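Local coordinates for protein diacylglycerol kinase (Bacillus anthracis, PDB 3S40) that probably catalyses the ATP-dependent phosphorylation of diacylglycerol to phosphatidic acid, at residues 45-50 / 54-59; 101-106 / 137-142; 183-186 / 191-194. All coordinates share one frame; numbering follows the deposited sequence.

How the interactions relate
The three contacts follow one another along the chain and do not touch. Interaction 1 lies at the surface of the diacylglycerol kinase catalytic domain. Interaction 2 sits close to the centre of the chain, where helix 102-106 meets the bend between strands 136-138 and 141-144. Interaction 3 is a hairpin at the far end of the beta sandwich. The centres of interactions 1 and 2 are about 20 Å apart, of 2 and 3 about 25 Å, of 1 and 3 about 40 Å. Interactions 2 and 3 reach the same antiparallel sheet. Interaction 2 lies closest to the probable nucleotide site, since backbone N atoms of N101 and D102 bond the D73 carboxylate in the GGDGT sequence.

Interaction 1 (45-50 / 54-59)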
# COMPACT_ATOMS: atom_id res chain seq x y z
N LEU A 45 -2.11 19.92 10.26
CA LEU A 45 -0.68 20.04 10.57
C LEU A 45 0.15 19.85 9.33
O LEU A 45 -0.04 18.88 8.59
CB LEU A 45 -0.26 18.98 11.60
CG LEU A 45 -0.91 18.98 12.98
CD1 LEU A 45 -0.40 17.77 13.78
CD2 LEU A 45 -0.64 20.30 13.75
N HIS A 46 1.09 20.76 9.09
CA HIS A 46 2.03 20.56 7.99
C HIS A 46 3.20 19.73 8.48
O HIS A 46 3.61 19.89 9.62
CB HIS A 46 2.53 21.90 7.48
CG HIS A 46 1.45 22.81 7.00
ND1 HIS A 46 1.72 23.99 6.34
CD2 HIS A 46 0.10 22.73 7.10
CE1 HIS A 46 0.58 24.59 6.05
NE2 HIS A 46 -0.42 23.85 6.49
N THR A 47 3.72 18.83 7.65
CA THR A 47 4.99 18.17 7.96
C THR A 47 6.13 19.15 7.67
O THR A 47 5.96 20.06 6.88
CB THR A 47 5.23 16.91 7.10
OG1 THR A 47 5.05 17.24 5.72
CG2 THR A 47 4.24 15.79 7.49
N LYS A 48 7.28 18.95 8.30
CA LYS A 48 8.47 19.76 8.01
C LYS A 48 9.62 18.89 7.55
O LYS A 48 10.30 19.20 6.58
CB LYS A 48 8.89 20.60 9.22
CG LYS A 48 8.06 21.86 9.42
CD LYS A 48 7.09 21.72 10.60
CE LYS A 48 6.28 22.99 10.82
NZ LYS A 48 5.32 22.84 11.95
N GLU A 49 9.85 17.79 8.26
CA GLU A 49 10.87 16.85 7.83
C GLU A 49 10.31 15.45 7.72
O GLU A 49 9.22 15.16 8.23
CB GLU A 49 12.05 16.84 8.80
CG GLU A 49 12.81 18.14 8.87
CD GLU A 49 13.04 18.59 10.29
OE1 GLU A 49 12.33 18.08 11.19
OE2 GLU A 49 13.92 19.44 10.52
N GLN A 50 11.07 14.60 7.03
CA GLN A 50 10.86 13.17 7.06
C GLN A 50 10.68 12.69 8.50
O GLN A 50 11.43 13.09 9.39
CB GLN A 50 12.07 12.47 6.42
CG GLN A 50 12.01 10.96 6.42
CD GLN A 50 13.31 10.32 5.96
OE1 GLN A 50 14.31 11.01 5.76
NE2 GLN A 50 13.29 9.00 5.80
N THR A 54 4.79 10.31 10.57
CA THR A 54 4.82 9.20 11.53
C THR A 54 4.61 9.71 12.96
O THR A 54 3.81 9.14 13.70
CB THR A 54 6.15 8.41 11.44
OG1 THR A 54 6.34 7.92 10.10
CG2 THR A 54 6.16 7.25 12.43
N LYS A 55 5.33 10.76 13.35
CA LYS A 55 5.19 11.28 14.70
C LYS A 55 3.81 11.87 14.95
O LYS A 55 3.29 11.75 16.05
CB LYS A 55 6.26 12.33 15.03
CG LYS A 55 7.65 11.76 15.10
CD LYS A 55 8.69 12.86 15.10
CE LYS A 55 10.08 12.28 14.84
NZ LYS A 55 11.15 13.33 14.93
N TYR A 56 3.21 12.51 13.95
CA TYR A 56 1.90 13.11 14.16
C TYR A 56 0.88 12.00 14.33
O TYR A 56 -0.00 12.08 15.20
CB TYR A 56 1.46 14.00 12.99
CG TYR A 56 2.32 15.21 12.71
CD1 TYR A 56 3.16 15.75 13.67
CD2 TYR A 56 2.27 15.83 11.46
CE1 TYR A 56 3.94 16.89 13.40
CE2 TYR A 56 3.03 16.95 11.17
CZ TYR A 56 3.86 17.48 12.14
OH TYR A 56 4.61 18.58 11.83
N CYS A 57 1.00 10.95 13.51
CA CYS A 57 0.08 9.82 13.61
C CYS A 57 0.11 9.25 15.00
O CYS A 57 -0.92 9.03 15.62
CB CYS A 57 0.40 8.72 12.59
SG CYS A 57 -0.14 9.14 10.90
N GLN A 58 1.32 9.01 15.49
CA GLN A 58 1.50 8.39 16.80
C GLN A 58 1.02 9.29 17.93
O GLN A 58 0.47 8.81 18.91
CB GLN A 58 2.96 7.95 17.00
CG GLN A 58 3.25 6.71 16.14
CD GLN A 58 4.69 6.26 16.16
OE1 GLN A 58 5.59 6.99 16.57
NE2 GLN A 58 4.92 5.04 15.70
N GLU A 59 1.17 10.61 17.78
CA GLU A 59 0.70 11.50 18.82
C GLU A 59 -0.82 11.62 18.83
O GLU A 59 -1.42 11.70 19.88
CB GLU A 59 1.33 12.88 18.67
CG GLU A 59 0.69 13.91 19.55
CD GLU A 59 1.37 15.26 19.41
OE1 GLU A 59 2.36 15.35 18.65
OE2 GLU A 59 0.91 16.23 20.07
O HOH W 1 10.72 14.37 12.18
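Y56 carries nearly the whole contact, and its ring lies between the end of strand 42-46 and helix 52-60. L45 sits over one face of the ring. L45 CD1 is 4.0 Å from the centroid of the Y56 ring and only 15° off the ring normal, a CH-pi contact. That methyl is displaced toward the CG side, with L45 CD1 to Y56 CG at 3.9 Å. The CB of L45 comes near CE2 and CD2, so the leucine touches the ring with its root as well as its end. At the far end of the ring, the hydroxyl donates a hydrogen bond to the backbone carbonyl of the next residue, Y56 OH to H46 O at 2.8 Å. The donor is tilted 21° from the carbonyl plane. The H46 carbonyl lies at the ring edge, near its plane. Side chain and backbone thus grip the ring differently, apolar over the face and polar at the rim.

Y56 is set for this by its first torsion (chi1 -63°), which places CG anti to the carbonyl carbon and directs the ring from the helix to the strand end. T47 adds its methyl, CG2 to Y56 CE2 at 4.0 Å, while K48 brings only its CD to the hydroxyl end. Further out, a water joins the loop to the helix. It donates to Q50 O at 3.2 Å and accepts from K55 NZ at 3.0 Å, although Q50 is poorly ordered.

The next shell holds the loop itself. D52 accepts from the backbone N of both K48 and E49, and L45 and T47 bond strand 11-15. Strand 42-46 is an edge of the parallel sheet. The contact is the strand-to-helix half of a beta-alpha-beta crossover, which passes over strand 11-15 to strand 66-71.

Interaction 2 (101-106 / 137-142); sequences NDFSRT and HFLNFW
F103 of helix 102-106 packs on L139 and N140 in a buried contact at the junction of the catalytic domain and the beta-sandwich part. L139 and N140 form the bend between strands 136-138 and 141-144. The F103 ring is sandwiched. L139 CG stands over the centre of one face, 3.8 Å from the centroid of the F103 ring, a CH-pi contact. T106 CB lies over the opposite face.

Carbonyl oxygens also meet the ring. F103 CE1 is 3.4 Å from L139 O. N140 OD1 lies at the ring edge, in its plane, 3.7 Å from F103 CD1. The N140 amide is turned 89° from the ring. The same oxygen, N140 OD1, is 3.5 Å from D102 CB. The nitrogen end looks elsewhere: N140 ND2 donates to a water at 2.7 Å and also to Y206 O. That water lies 2.6 Å from T106 OG1, which also bonds E205 N.

The contact thus mixes an apolar ring face with carbonyl oxygens. Helix and bend are joined by this ring packing and by the shared water, while the D102 carboxylate bonds the backbone N of G208 and G209.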
# COMPACT_ATOMS: atom_id res chain seq x y z
N ASN A 101 0.68 7.15 -6.03
CA ASN A 101 -0.48 7.08 -5.16
C ASN A 101 -1.11 5.68 -5.23
O ASN A 101 -2.33 5.52 -5.33
CB ASN A 101 -1.45 8.18 -5.56
CG ASN A 101 -0.76 9.54 -5.64
OD1 ASN A 101 -0.13 9.97 -4.67
ND2 ASN A 101 -0.85 10.20 -6.79
N ASP A 102 -0.25 4.66 -5.18
CA ASP A 102 -0.67 3.28 -5.34
C ASP A 102 -1.78 2.87 -4.39
O ASP A 102 -2.80 2.29 -4.81
CB ASP A 102 0.53 2.35 -5.16
CG ASP A 102 1.38 2.27 -6.41
OD1 ASP A 102 0.80 2.46 -7.50
OD2 ASP A 102 2.60 2.02 -6.30
N PHE A 103 -1.62 3.16 -3.11
CA PHE A 103 -2.68 2.73 -2.22
C PHE A 103 -3.99 3.52 -2.35
O PHE A 103 -5.07 2.95 -2.16
CB PHE A 103 -2.24 2.55 -0.76
CG PHE A 103 -2.95 1.40 -0.14
CD1 PHE A 103 -2.51 0.10 -0.38
CD2 PHE A 103 -4.12 1.60 0.58
CE1 PHE A 103 -3.19 -0.98 0.14
CE2 PHE A 103 -4.81 0.53 1.10
CZ PHE A 103 -4.35 -0.77 0.88
N SER A 104 -3.89 4.80 -2.67
CA SER A 104 -5.08 5.59 -2.92
C SER A 104 -5.83 4.99 -4.10
O SER A 104 -7.08 4.89 -4.10
CB SER A 104 -4.74 7.09 -3.12
OG SER A 104 -4.42 7.40 -4.48
N ARG A 105 -5.09 4.55 -5.12
CA ARG A 105 -5.76 3.89 -6.26
C ARG A 105 -6.43 2.59 -5.86
O ARG A 105 -7.52 2.26 -6.33
CB ARG A 105 -4.79 3.64 -7.41
CG ARG A 105 -4.34 4.92 -8.09
CD ARG A 105 -3.24 4.62 -9.09
NE ARG A 105 -2.45 5.81 -9.38
CZ ARG A 105 -2.72 6.65 -10.37
NH1 ARG A 105 -1.94 7.71 -10.56
NH2 ARG A 105 -3.76 6.42 -11.17
N THR A 106 -5.80 1.85 -4.97
CA THR A 106 -6.37 0.59 -4.51
C THR A 106 -7.78 0.84 -3.92
O THR A 106 -8.71 0.05 -4.12
CB THR A 106 -5.42 -0.09 -3.51
OG1 THR A 106 -4.26 -0.56 -4.22
CG2 THR A 106 -6.10 -1.28 -2.84
N HIS A 137 5.79 -3.77 8.95
CA HIS A 137 4.48 -3.67 8.29
C HIS A 137 4.57 -3.11 6.88
O HIS A 137 5.27 -2.12 6.66
CB HIS A 137 3.51 -2.77 9.08
CG HIS A 137 3.19 -3.29 10.44
ND1 HIS A 137 3.82 -2.83 11.58
CD2 HIS A 137 2.29 -4.22 10.85
CE1 HIS A 137 3.32 -3.46 12.63
NE2 HIS A 137 2.39 -4.30 12.22
N PHE A 138 3.85 -3.72 5.94
CA PHE A 138 3.66 -3.10 4.63
C PHE A 138 2.22 -3.20 4.11
O PHE A 138 1.49 -4.13 4.43
CB PHE A 138 4.64 -3.63 3.57
CG PHE A 138 4.45 -5.08 3.21
CD1 PHE A 138 3.68 -5.44 2.11
CD2 PHE A 138 5.05 -6.08 3.96
CE1 PHE A 138 3.52 -6.78 1.77
CE2 PHE A 138 4.90 -7.41 3.63
CZ PHE A 138 4.12 -7.77 2.53
N LEU A 139 1.86 -2.23 3.29
CA LEU A 139 0.50 -2.10 2.78
C LEU A 139 0.42 -2.58 1.33
O LEU A 139 -0.62 -3.07 0.87
CB LEU A 139 0.09 -0.64 2.86
CG LEU A 139 -1.34 -0.33 3.27
CD1 LEU A 139 -1.77 -1.24 4.40
CD2 LEU A 139 -1.45 1.14 3.67
N ASN A 140 1.53 -2.42 0.61
CA ASN A 140 1.51 -2.65 -0.83
C ASN A 140 2.20 -3.91 -1.29
O ASN A 140 1.57 -4.79 -1.89
CB ASN A 140 2.09 -1.44 -1.56
CG ASN A 140 1.10 -0.82 -2.49
OD1 ASN A 140 0.63 0.30 -2.28
ND2 ASN A 140 0.75 -1.56 -3.54
N PHE A 141 3.50 -4.02 -1.02
CA PHE A 141 4.22 -5.14 -1.58
C PHE A 141 5.53 -5.40 -0.87
O PHE A 141 6.09 -4.53 -0.22
CB PHE A 141 4.47 -4.91 -3.08
CG PHE A 141 5.65 -4.02 -3.37
CD1 PHE A 141 6.91 -4.58 -3.60
CD2 PHE A 141 5.52 -2.65 -3.37
CE1 PHE A 141 8.00 -3.77 -3.85
CE2 PHE A 141 6.62 -1.82 -3.62
CZ PHE A 141 7.86 -2.39 -3.86
N TRP A 142 6.00 -6.63 -1.02
CA TRP A 142 7.30 -7.08 -0.56
C TRP A 142 7.93 -7.73 -1.80
O TRP A 142 7.28 -8.54 -2.48
CB TRP A 142 7.08 -8.11 0.55
CG TRP A 142 8.28 -8.85 1.09
CD1 TRP A 142 8.84 -8.69 2.33
CD2 TRP A 142 9.02 -9.91 0.45
NE1 TRP A 142 9.90 -9.57 2.49
CE2 TRP A 142 10.03 -10.33 1.35
CE3 TRP A 142 8.94 -10.53 -0.80
CZ2 TRP A 142 10.95 -11.33 1.04
CZ3 TRP A 142 9.84 -11.53 -1.10
CH2 TRP A 142 10.84 -11.92 -0.19
O HOH W 2 -1.68 -0.33 -3.90

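Interaction 3 (183-186 / 191-194)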
# COMPACT_ATOMS: atom_id res chain seq x y z
N VAL A 183 15.35 -20.08 -4.77
CA VAL A 183 14.45 -19.68 -3.71
C VAL A 183 13.69 -20.90 -3.23
O VAL A 183 13.43 -21.84 -3.99
CB VAL A 183 13.45 -18.59 -4.19
CG1 VAL A 183 12.35 -19.21 -5.06
CG2 VAL A 183 12.84 -17.85 -3.01
N LYS A 184 13.35 -20.87 -1.95
CA LYS A 184 12.55 -21.91 -1.34
C LYS A 184 11.42 -21.19 -0.62
O LYS A 184 11.67 -20.29 0.19
CB LYS A 184 13.40 -22.69 -0.34
CG LYS A 184 12.92 -24.09 -0.04
CD LYS A 184 13.98 -24.89 0.71
CE LYS A 184 15.40 -24.55 0.23
NZ LYS A 184 15.59 -24.72 -1.24
N ILE A 185 10.18 -21.56 -0.93
CA ILE A 185 9.03 -20.88 -0.31
C ILE A 185 8.13 -21.88 0.37
O ILE A 185 7.66 -22.82 -0.27
CB ILE A 185 8.20 -20.07 -1.35
CG1 ILE A 185 9.08 -19.05 -2.08
CG2 ILE A 185 7.04 -19.36 -0.66
CD1 ILE A 185 8.38 -18.29 -3.21
N THR A 186 7.90 -21.68 1.66
CA THR A 186 6.89 -22.45 2.39
C THR A 186 5.68 -21.56 2.64
O THR A 186 5.81 -20.42 3.09
CB THR A 186 7.41 -22.93 3.76
OG1 THR A 186 7.64 -21.79 4.62
CG2 THR A 186 8.69 -23.71 3.61
N VAL A 191 5.32 -26.22 0.01
CA VAL A 191 6.58 -25.58 -0.38
C VAL A 191 6.78 -25.47 -1.88
O VAL A 191 6.16 -26.19 -2.68
CB VAL A 191 7.81 -26.28 0.23
CG1 VAL A 191 7.63 -26.49 1.73
CG2 VAL A 191 8.08 -27.59 -0.48
N TYR A 192 7.67 -24.55 -2.24
CA TYR A 192 8.02 -24.26 -3.62
C TYR A 192 9.51 -23.99 -3.72
O TYR A 192 10.01 -23.06 -3.09
CB TYR A 192 7.25 -23.03 -4.12
CG TYR A 192 7.72 -22.56 -5.48
CD1 TYR A 192 8.74 -21.62 -5.60
CD2 TYR A 192 7.15 -23.06 -6.64
CE1 TYR A 192 9.17 -21.19 -6.83
CE2 TYR A 192 7.58 -22.64 -7.89
CZ TYR A 192 8.59 -21.70 -7.98
OH TYR A 192 9.02 -21.28 -9.21
N GLU A 193 10.22 -24.80 -4.50
CA GLU A 193 11.63 -24.56 -4.76
C GLU A 193 11.86 -24.37 -6.24
O GLU A 193 11.33 -25.13 -7.07
CB GLU A 193 12.48 -25.73 -4.25
CG GLU A 193 12.99 -25.56 -2.84
CD GLU A 193 13.38 -26.88 -2.20
OE1 GLU A 193 12.54 -27.82 -2.21
OE2 GLU A 193 14.51 -26.99 -1.69
N ASP A 194 12.65 -23.37 -6.59
CA ASP A 194 12.98 -23.13 -7.99
C ASP A 194 13.99 -22.01 -8.20
O ASP A 194 14.50 -21.42 -7.25
CB ASP A 194 11.71 -22.85 -8.80
CG ASP A 194 11.65 -23.63 -10.10
OD1 ASP A 194 11.87 -24.86 -10.06
OD2 ASP A 194 11.40 -23.01 -11.15
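K184 and E193 face each other on one side of a two-stranded antiparallel ladder, while I185 and Y192 meet on the other. The tight part is the backbone. I185 and Y192 form a hydrogen-bonded pair, with I185 N to Y192 O at 2.6 Å and Y192 N to I185 O also at 2.6 Å. Both are short, and the second is the more bent, 137° at the hydrogen. V183 and D194 form the next such pair. There V183 N to D194 O is 2.9 Å, and V183 N lies nearly in line with the C=O of D194.

Side chains of V183, I185 and Y192 turn to the inner face. The Y192 ring is met at its edge by V183 CG1, 4.1 Å from Y192 CE1. I185 lies beside it, pointing the same way, its CD1 4.1 Å from Y192 CD1. With CG anti to the backbone N, the ring reaches along this face toward V183. Y192 stacks on F255, and I185 rests on I226 and V228 of strand 224-230. This is the hairpin 181-187/190-196 at the edge of one sheet of the NAD kinase-like beta sandwich, with the other sheet packed against its inner face.

The face of K184, T186, V191 and E193 is the more exposed to solvent. T186 CG2 touches V191 CG1 at 3.5 Å in a non-hydrogen-bonded pair. K184 and E193, the other such pair, run side by side in the same direction. The lysine chain then bends about its CG-CD and CD-CE bonds, chi3 -37° and chi4 -55°, and brings its amine back to the glutamate. K184 NZ to E193 OE2 is 2.6 Å, a salt bridge that uses the anti side of the carboxylate. E193 is exposed, so solvent probably weakens the pull between the two charges.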